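PDB 7BW9: serine acetyltransferase 1, putative, which probably transfers the acetyl group of acetyl-CoA to the hydroxyl of serine during cysteine biosynthesis, and is held here with cysteine bound. Local coordinates for residues I21-T26 with S118-I123; K104-A109 with I135-H140; E149-L154 with I166-S171. One frame throughout, in Å; residues are numbered along the deposited sequence.

Interaction 1 of 3, residues I21-T26 with S118-I123; sequences IAFKST and SSLAMI
A22 meets L120 through its methyl group: CB lies 3.7 Å from CD1 of L120, in the middle of the short 3-10 turn 21-23, in the loop after helix 2-17. The carbonyl of A22 borders the same leucine, with O 3.7 Å from L120 CD1, a plain contact and not a hydrogen bond. Next comes F23, whose CB leaves the backbone heading away from the helix. Its CG stands anti to the carbonyl carbon (chi1 -73°), and the ring is carried round so that one face looks at the leucine. L120 CD1 then sits 3.7 Å from the F23 ring centroid and only 13° off the ring normal, a CH-pi contact in which one methyl rests over the middle of the ring, a little nearer CE1 and CZ than CD2. K24 N closes the turn by donating to I21 O at 3.1 Å. Beyond it the chain moves off, and S25 N reaches D48.

On the other side L120 opens helix 120-126, directly after the N-cap position held by S119, and points its CB toward the turn. Helix 96-113 lies against both residues: F23 packs on K104 and I108, L120 on I107. The contact thus ties the loop between helices 2-17 and 36-45 to the beginning of a helix much later in the helical region. No hydrogen bond crosses it; with one leucine methyl shared by an alanine methyl and a phenylalanine face, cohesion should come from dispersion and the burial of apolar surface, and orientation from shape.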
loop_
_atom_site.group_PDB
_atom_site.type_symbol
_atom_site.label_atom_id
_atom_site.label_comp_id
_atom_site.label_asym_id
_atom_site.label_seq_id
_atom_site.Cartn_x
_atom_site.Cartn_y
_atom_site.Cartn_z
ATOM N N ILE A 21 3.964 -5.394 -33.125
ATOM C CA ILE A 21 2.560 -5.012 -33.242
ATOM C C ILE A 21 1.834 -5.128 -31.912
ATOM O O ILE A 21 0.880 -4.386 -31.646
ATOM C CB ILE A 21 1.877 -5.879 -34.324
ATOM C CG1 ILE A 21 2.806 -6.090 -35.521
ATOM C CG2 ILE A 21 0.574 -5.255 -34.779
ATOM C CD1 ILE A 21 3.722 -7.311 -35.406
ATOM N N ALA A 22 2.260 -6.064 -31.058
ATOM C CA ALA A 22 1.558 -6.297 -29.802
ATOM C C ALA A 22 1.636 -5.091 -28.877
ATOM O O ALA A 22 0.766 -4.915 -28.019
ATOM C CB ALA A 22 2.129 -7.536 -29.102
ATOM N N PHE A 23 2.666 -4.260 -29.028
ATOM C CA PHE A 23 2.853 -3.080 -28.195
ATOM C C PHE A 23 2.147 -1.849 -28.728
ATOM O O PHE A 23 2.204 -0.796 -28.083
ATOM C CB PHE A 23 4.341 -2.769 -28.046
ATOM C CG PHE A 23 5.054 -3.730 -27.156
ATOM C CD1 PHE A 23 4.939 -3.630 -25.780
ATOM C CD2 PHE A 23 5.817 -4.753 -27.694
ATOM C CE1 PHE A 23 5.593 -4.526 -24.956
ATOM C CE2 PHE A 23 6.473 -5.654 -26.879
ATOM C CZ PHE A 23 6.362 -5.536 -25.505
ATOM N N LYS A 24 1.501 -1.943 -29.883
ATOM C CA LYS A 24 0.877 -0.794 -30.518
ATOM C C LYS A 24 -0.628 -0.879 -30.361
ATOM O O LYS A 24 -1.193 -1.960 -30.167
ATOM C CB LYS A 24 1.260 -0.717 -31.997
ATOM C CG LYS A 24 2.764 -0.700 -32.206
ATOM C CD LYS A 24 3.143 -0.840 -33.664
ATOM C CE LYS A 24 4.181 0.195 -34.044
ATOM N NZ LYS A 24 4.898 -0.134 -35.312
ATOM N N SER A 25 -1.272 0.278 -30.421
ATOM C CA SER A 25 -2.713 0.321 -30.258
ATOM C C SER A 25 -3.212 1.634 -30.844
ATOM O O SER A 25 -2.598 2.689 -30.651
ATOM C CB SER A 25 -3.102 0.171 -28.783
ATOM O OG SER A 25 -4.362 0.748 -28.492
ATOM N N THR A 26 -4.309 1.551 -31.585
ATOM C CA THR A 26 -4.915 2.700 -32.230
ATOM C C THR A 26 -6.004 3.323 -31.385
ATOM O O THR A 26 -6.706 4.216 -31.861
ATOM C CB THR A 26 -5.494 2.288 -33.581
ATOM O OG1 THR A 26 -6.542 1.333 -33.368
ATOM C CG2 THR A 26 -4.413 1.656 -34.453
ATOM N N SER A 118 -4.205 -11.077 -19.770
ATOM C CA SER A 118 -4.793 -11.457 -21.046
ATOM C C SER A 118 -4.349 -10.581 -22.222
ATOM O O SER A 118 -4.578 -10.968 -23.372
ATOM C CB SER A 118 -6.325 -11.444 -20.934
ATOM O OG SER A 118 -6.798 -10.132 -20.722
ATOM N N SER A 119 -3.709 -9.438 -21.977
ATOM C CA SER A 119 -3.295 -8.550 -23.058
ATOM C C SER A 119 -2.143 -7.688 -22.571
ATOM O O SER A 119 -1.988 -7.458 -21.372
ATOM C CB SER A 119 -4.463 -7.674 -23.546
ATOM O OG SER A 119 -4.589 -6.472 -22.786
ATOM N N LEU A 120 -1.344 -7.193 -23.521
ATOM C CA LEU A 120 -0.273 -6.270 -23.159
ATOM C C LEU A 120 -0.832 -4.940 -22.676
ATOM O O LEU A 120 -0.254 -4.320 -21.773
ATOM C CB LEU A 120 0.689 -6.046 -24.332
ATOM C CG LEU A 120 1.497 -7.252 -24.830
ATOM C CD1 LEU A 120 2.739 -6.791 -25.569
ATOM C CD2 LEU A 120 1.861 -8.226 -23.695
ATOM N N ALA A 121 -1.958 -4.497 -23.247
ATOM C CA ALA A 121 -2.590 -3.260 -22.791
ATOM C C ALA A 121 -2.889 -3.316 -21.296
ATOM O O ALA A 121 -2.528 -2.402 -20.543
ATOM C CB ALA A 121 -3.877 -3.002 -23.576
ATOM N N MET A 122 -3.550 -4.388 -20.855
ATOM C CA MET A 122 -3.856 -4.554 -19.439
ATOM C C MET A 122 -2.584 -4.472 -18.606
ATOM O O MET A 122 -2.525 -3.750 -17.605
ATOM C CB MET A 122 -4.561 -5.892 -19.219
ATOM C CG MET A 122 -4.553 -6.371 -17.763
ATOM S SD MET A 122 -5.099 -8.085 -17.548
ATOM C CE MET A 122 -6.715 -8.023 -18.296
ATOM N N ILE A 123 -1.543 -5.186 -19.037
ATOM C CA ILE A 123 -0.279 -5.200 -18.307
ATOM C C ILE A 123 0.315 -3.800 -18.267
ATOM O O ILE A 123 0.736 -3.310 -17.211
ATOM C CB ILE A 123 0.694 -6.215 -18.943
ATOM C CG1 ILE A 123 0.141 -7.635 -18.820
ATOM C CG2 ILE A 123 2.087 -6.136 -18.314
ATOM C CD1 ILE A 123 0.777 -8.599 -19.769
#

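Interaction 2 of 3, residues K104-A109 with I135-H140; sequences KQDIIA and IQRVAH
D106 and R137 face each other from helices 96-113 and 128-144, with their CA atoms 11.0 Å apart, a gap too wide for the backbones to touch and spanned by two side chains arriving from opposite directions. The longer one does most of the reaching: R137 runs extended from CG to NE, and its guanidinium presents an edge to the aspartate. The grip is side-on and uses two nitrogens. R137 NE donates to D106 OD2 at 3.1 Å (160° at the hydrogen), and R137 NH2 donates to D106 OD1 at 3.1 Å (158°). Each oxygen offers its syn lone pair, and the carboxylate and guanidinium planes are only 19° apart, so the two groups form a nearly flat paired ring. A further approach of NH2 to OD2, at 3.3 Å, is weak.

Both ends of this salt bridge are buried, and both extend to the start of the left-handed parallel beta-helix that characterises hexapeptide-repeat acyltransferases. R137 NH1 donates to the carbonyl of I172 and NH2 to that of G173, at and just after the end of strand 171-172; D106 OD1 accepts from F176 N a little further along. The ion pair therefore joins two helices to each other and, through backbone groups, to the first coil of the beta-helix. With two backbone carbonyls and a carboxylate around it, the guanidinium is fixed in rotation as well as position, and the carboxylate charge is probably well compensated. I130 and M133, from the earlier part of helix 128-144, pack against the D106 side chain.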
loop_
_atom_site.group_PDB
_atom_site.type_symbol
_atom_site.label_atom_id
_atom_site.label_comp_id
_atom_site.label_asym_id
_atom_site.label_seq_id
_atom_site.Cartn_x
_atom_site.Cartn_y
_atom_site.Cartn_z
ATOM N N LYS A 104 9.869 -3.320 -21.852
ATOM C CA LYS A 104 9.131 -4.183 -22.774
ATOM C C LYS A 104 9.328 -5.654 -22.431
ATOM O O LYS A 104 8.383 -6.449 -22.502
ATOM C CB LYS A 104 9.572 -3.927 -24.217
ATOM C CG LYS A 104 9.131 -2.594 -24.803
ATOM C CD LYS A 104 9.846 -2.356 -26.139
ATOM C CE LYS A 104 9.257 -3.216 -27.241
ATOM N NZ LYS A 104 10.001 -3.045 -28.523
ATOM N N GLN A 105 10.547 -6.035 -22.056
ATOM C CA GLN A 105 10.775 -7.424 -21.680
ATOM C C GLN A 105 10.143 -7.761 -20.338
ATOM O O GLN A 105 9.646 -8.877 -20.168
ATOM C CB GLN A 105 12.265 -7.725 -21.691
ATOM C CG GLN A 105 12.867 -7.523 -23.083
ATOM C CD GLN A 105 14.358 -7.765 -23.088
ATOM O OE1 GLN A 105 14.880 -8.494 -23.931
ATOM N NE2 GLN A 105 15.050 -7.175 -22.127
ATOM N N ASP A 106 10.104 -6.806 -19.391
ATOM C CA ASP A 106 9.334 -7.032 -18.169
ATOM C C ASP A 106 7.862 -7.293 -18.494
ATOM O O ASP A 106 7.231 -8.180 -17.903
ATOM C CB ASP A 106 9.473 -5.842 -17.208
ATOM C CG ASP A 106 10.917 -5.628 -16.709
ATOM O OD1 ASP A 106 11.696 -6.615 -16.561
ATOM O OD2 ASP A 106 11.276 -4.452 -16.455
ATOM N N ILE A 107 7.307 -6.539 -19.448
ATOM C CA ILE A 107 5.917 -6.742 -19.861
ATOM C C ILE A 107 5.731 -8.128 -20.459
ATOM O O ILE A 107 4.746 -8.820 -20.166
ATOM C CB ILE A 107 5.497 -5.641 -20.852
ATOM C CG1 ILE A 107 5.331 -4.310 -20.118
ATOM C CG2 ILE A 107 4.244 -6.050 -21.630
ATOM C CD1 ILE A 107 5.602 -3.129 -21.013
ATOM N N ILE A 108 6.658 -8.546 -21.318
ATOM C CA ILE A 108 6.612 -9.900 -21.869
ATOM C C ILE A 108 6.639 -10.925 -20.746
ATOM O O ILE A 108 5.866 -11.889 -20.748
ATOM C CB ILE A 108 7.776 -10.126 -22.851
ATOM C CG1 ILE A 108 7.607 -9.267 -24.120
ATOM C CG2 ILE A 108 7.934 -11.617 -23.161
ATOM C CD1 ILE A 108 6.226 -9.291 -24.710
ATOM N N ALA A 109 7.538 -10.729 -19.773
ATOM C CA ALA A 109 7.657 -11.659 -18.649
ATOM C C ALA A 109 6.366 -11.721 -17.855
ATOM O O ALA A 109 5.977 -12.792 -17.370
ATOM C CB ALA A 109 8.809 -11.244 -17.728
ATOM N N ILE A 135 9.827 2.899 -12.916
ATOM C CA ILE A 135 10.493 3.838 -12.019
ATOM C C ILE A 135 11.875 3.327 -11.616
ATOM O O ILE A 135 12.849 4.096 -11.594
ATOM C CB ILE A 135 9.614 4.106 -10.789
ATOM C CG1 ILE A 135 8.240 4.590 -11.231
ATOM C CG2 ILE A 135 10.271 5.129 -9.859
ATOM C CD1 ILE A 135 8.261 5.946 -11.980
ATOM N N GLN A 136 11.989 2.029 -11.280
ATOM C CA GLN A 136 13.244 1.524 -10.717
ATOM C C GLN A 136 14.383 1.609 -11.722
ATOM O O GLN A 136 15.506 1.980 -11.363
ATOM C CB GLN A 136 13.088 0.079 -10.234
ATOM C CG GLN A 136 14.136 -0.327 -9.142
ATOM C CD GLN A 136 15.470 -0.769 -9.722
ATOM O OE1 GLN A 136 15.530 -1.207 -10.866
ATOM N NE2 GLN A 136 16.546 -0.622 -8.948
ATOM N N ARG A 137 14.119 1.257 -12.982
ATOM C CA ARG A 137 15.173 1.313 -13.986
ATOM C C ARG A 137 15.623 2.749 -14.248
ATOM O O ARG A 137 16.804 2.983 -14.532
ATOM C CB ARG A 137 14.691 0.612 -15.259
ATOM C CG ARG A 137 14.363 -0.868 -14.975
ATOM C CD ARG A 137 14.428 -1.726 -16.207
ATOM N NE ARG A 137 13.982 -3.105 -15.993
ATOM C CZ ARG A 137 14.745 -4.076 -15.480
ATOM N NH1 ARG A 137 15.989 -3.819 -15.100
ATOM N NH2 ARG A 137 14.260 -5.307 -15.358
ATOM N N VAL A 138 14.717 3.725 -14.117
ATOM C CA VAL A 138 15.132 5.122 -14.165
ATOM C C VAL A 138 15.959 5.466 -12.937
ATOM O O VAL A 138 17.081 5.975 -13.047
ATOM C CB VAL A 138 13.909 6.049 -14.282
ATOM C CG1 VAL A 138 14.308 7.467 -13.941
ATOM C CG2 VAL A 138 13.298 5.945 -15.670
ATOM N N ALA A 139 15.411 5.186 -11.750
ATOM C CA ALA A 139 16.065 5.571 -10.501
ATOM C C ALA A 139 17.453 4.968 -10.392
ATOM O O ALA A 139 18.366 5.596 -9.846
ATOM C CB ALA A 139 15.224 5.121 -9.301
ATOM N N HIS A 140 17.613 3.731 -10.867
ATOM C CA HIS A 140 18.881 3.020 -10.697
ATOM C C HIS A 140 20.013 3.702 -11.464
ATOM O O HIS A 140 21.161 3.716 -11.006
ATOM C CB HIS A 140 18.721 1.568 -11.137
ATOM C CG HIS A 140 19.963 0.743 -10.991
ATOM N ND1 HIS A 140 20.569 0.515 -9.776
ATOM C CD2 HIS A 140 20.704 0.080 -11.915
ATOM C CE1 HIS A 140 21.635 -0.248 -9.957
ATOM N NE2 HIS A 140 21.741 -0.519 -11.246
#

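Interaction 3 of 3, residues E149-L154 with I166-S171; sequences EYSREL and IHPGTS
R152 crosses P168 obliquely and ends beside H167, so its side chain makes a natural path through this contact. CB leaves helix 148-162 with CG anti to the backbone N (chi1 177°), and the chain then bends at chi2. That bend brings CD to 4.0 Å from P168 CD, with the imidazole of H167 close by. NE turns to another partner, a salt bridge with E156 one helical turn on. At the tip, NH1 is 4.0 Å from H167 NE2 and makes no direct bond to it; a water fills the role, 3.2 Å from R152 NH1 and 2.8 Å from H167 NE2, lying in the plane of both groups. NH1 also has a weak hydrogen bond to Y127 OH of the third subunit.

The H167 ring is fixed from its other nitrogen: G169 N donates to H167 ND1 at 2.9 Å and 165°, within the type I turn from H167 to T170. Beside the arginine, S151 OG touches P168 CB at 3.5 Å while bonding to the carbonyl of D147. The side chain of H167 is about 6 Å from a bound cysteine and packs on A116 of the third subunit, which also brings M122 against R152. Within the chain, the turn links strands 165-166 and 171-172 at the beginning of the left-handed beta-helix, wedged with its proline against helix 148-162 and bordered by helix 128-144.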
loop_
_atom_site.group_PDB
_atom_site.type_symbol
_atom_site.label_atom_id
_atom_site.label_comp_id
_atom_site.label_asym_id
_atom_site.label_seq_id
_atom_site.Cartn_x
_atom_site.Cartn_y
_atom_site.Cartn_z
ATOM N N GLU A 149 20.094 10.416 -2.901
ATOM C CA GLU A 149 18.967 10.982 -2.172
ATOM C C GLU A 149 17.709 11.041 -3.033
ATOM O O GLU A 149 16.647 10.555 -2.624
ATOM C CB GLU A 149 19.318 12.374 -1.657
ATOM C CG GLU A 149 20.603 12.471 -0.847
ATOM C CD GLU A 149 20.390 12.400 0.661
ATOM O OE1 GLU A 149 19.269 12.690 1.134
ATOM O OE2 GLU A 149 21.360 12.059 1.377
ATOM N N TYR A 150 17.791 11.652 -4.221
ATOM C CA TYR A 150 16.571 11.806 -5.006
ATOM C C TYR A 150 16.113 10.473 -5.588
ATOM O O TYR A 150 14.910 10.218 -5.669
ATOM C CB TYR A 150 16.730 12.843 -6.122
ATOM C CG TYR A 150 15.575 12.731 -7.094
ATOM C CD1 TYR A 150 14.295 13.143 -6.736
ATOM C CD2 TYR A 150 15.740 12.114 -8.320
ATOM C CE1 TYR A 150 13.231 12.999 -7.606
ATOM C CE2 TYR A 150 14.692 11.961 -9.191
ATOM C CZ TYR A 150 13.444 12.399 -8.839
ATOM O OH TYR A 150 12.419 12.231 -9.739
ATOM N N SER A 151 17.049 9.608 -6.001
ATOM C CA SER A 151 16.649 8.290 -6.489
ATOM C C SER A 151 15.869 7.504 -5.427
ATOM O O SER A 151 14.974 6.723 -5.768
ATOM C CB SER A 151 17.875 7.507 -6.962
ATOM O OG SER A 151 18.766 7.240 -5.897
ATOM N N ARG A 152 16.170 7.731 -4.143
ATOM C CA ARG A 152 15.436 7.064 -3.069
ATOM C C ARG A 152 14.055 7.674 -2.891
ATOM O O ARG A 152 13.056 6.952 -2.772
ATOM C CB ARG A 152 16.223 7.139 -1.759
ATOM C CG ARG A 152 15.494 6.515 -0.564
ATOM C CD ARG A 152 15.428 4.988 -0.687
ATOM N NE ARG A 152 14.578 4.363 0.327
ATOM C CZ ARG A 152 15.001 3.967 1.527
ATOM N NH1 ARG A 152 16.267 4.143 1.882
ATOM N NH2 ARG A 152 14.155 3.413 2.382
ATOM N N GLU A 153 13.988 9.010 -2.845
ATOM C CA GLU A 153 12.708 9.710 -2.834
ATOM C C GLU A 153 11.820 9.238 -3.982
ATOM O O GLU A 153 10.632 8.944 -3.795
ATOM C CB GLU A 153 12.951 11.220 -2.921
ATOM C CG GLU A 153 11.722 12.083 -2.684
ATOM C CD GLU A 153 11.981 13.561 -2.993
ATOM O OE1 GLU A 153 12.476 14.285 -2.099
ATOM O OE2 GLU A 153 11.712 13.991 -4.137
ATOM N N LEU A 154 12.391 9.149 -5.182
ATOM C CA LEU A 154 11.645 8.641 -6.330
ATOM C C LEU A 154 11.104 7.239 -6.069
ATOM O O LEU A 154 9.916 6.966 -6.282
ATOM C CB LEU A 154 12.543 8.660 -7.564
ATOM C CG LEU A 154 11.945 8.147 -8.858
ATOM C CD1 LEU A 154 10.683 8.946 -9.195
ATOM C CD2 LEU A 154 13.015 8.289 -9.962
ATOM N N ILE A 166 11.356 -1.174 -3.574
ATOM C CA ILE A 166 12.609 -1.576 -4.210
ATOM C C ILE A 166 13.608 -0.435 -4.102
ATOM O O ILE A 166 13.312 0.704 -4.499
ATOM C CB ILE A 166 12.419 -1.962 -5.690
ATOM C CG1 ILE A 166 11.391 -3.071 -5.838
ATOM C CG2 ILE A 166 13.762 -2.372 -6.309
ATOM C CD1 ILE A 166 11.182 -3.489 -7.281
ATOM N N HIS A 167 14.798 -0.745 -3.600
ATOM C CA HIS A 167 15.801 0.292 -3.437
ATOM C C HIS A 167 16.355 0.723 -4.799
ATOM O O HIS A 167 16.471 -0.089 -5.718
ATOM C CB HIS A 167 16.934 -0.197 -2.539
ATOM C CG HIS A 167 17.775 0.906 -1.983
ATOM N ND1 HIS A 167 18.817 1.472 -2.686
ATOM C CD2 HIS A 167 17.716 1.564 -0.800
ATOM C CE1 HIS A 167 19.360 2.437 -1.963
ATOM N NE2 HIS A 167 18.716 2.509 -0.811
ATOM N N PRO A 168 16.682 2.009 -4.963
ATOM C CA PRO A 168 17.288 2.442 -6.234
ATOM C C PRO A 168 18.613 1.764 -6.541
ATOM O O PRO A 168 18.985 1.632 -7.716
ATOM C CB PRO A 168 17.452 3.964 -6.054
ATOM C CG PRO A 168 17.447 4.175 -4.556
ATOM C CD PRO A 168 16.515 3.126 -4.015
ATOM N N GLY A 169 19.344 1.318 -5.522
ATOM C CA GLY A 169 20.596 0.622 -5.760
ATOM C C GLY A 169 20.453 -0.801 -6.250
ATOM O O GLY A 169 21.414 -1.351 -6.791
ATOM N N THR A 170 19.276 -1.410 -6.092
ATOM C CA THR A 170 19.088 -2.796 -6.514
ATOM C C THR A 170 19.468 -2.982 -7.985
ATOM O O THR A 170 19.108 -2.171 -8.836
ATOM C CB THR A 170 17.633 -3.207 -6.289
ATOM O OG1 THR A 170 17.277 -2.972 -4.922
ATOM C CG2 THR A 170 17.429 -4.664 -6.612
ATOM N N SER A 171 20.214 -4.053 -8.269
ATOM C CA SER A 171 20.600 -4.440 -9.622
ATOM C C SER A 171 19.686 -5.562 -10.109
ATOM O O SER A 171 19.641 -6.639 -9.496
ATOM C CB SER A 171 22.059 -4.904 -9.640
ATOM O OG SER A 171 22.436 -5.282 -10.945
HETATM O O HOH W 1 19.150 4.844 0.647
#

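How the interactions relate
Interaction 1 packs on helix 96-113, which carries the 104-109 segment of interaction 2: F23 CE2 is 3.7 Å from K104 CE, and L120 CD2 is 3.8 Å from I107 CG2. Interaction 2 meets interaction 3 through helix 128-144, where H140 ND1 lies 2.8 Å from P168 O and Q136 NE2 3.0 Å from T170 O, both probable hydrogen bonds. Interactions 1 and 3 are separated within a chain, centres about 29 Å apart, yet the trimer reunites them: M122 of one subunit packs on E149 and R152 of a neighbouring subunit. Ligand-pocket residues D114, P115 and A116 come just before 118-123, and H167 of interaction 3 lies near a bound cysteine.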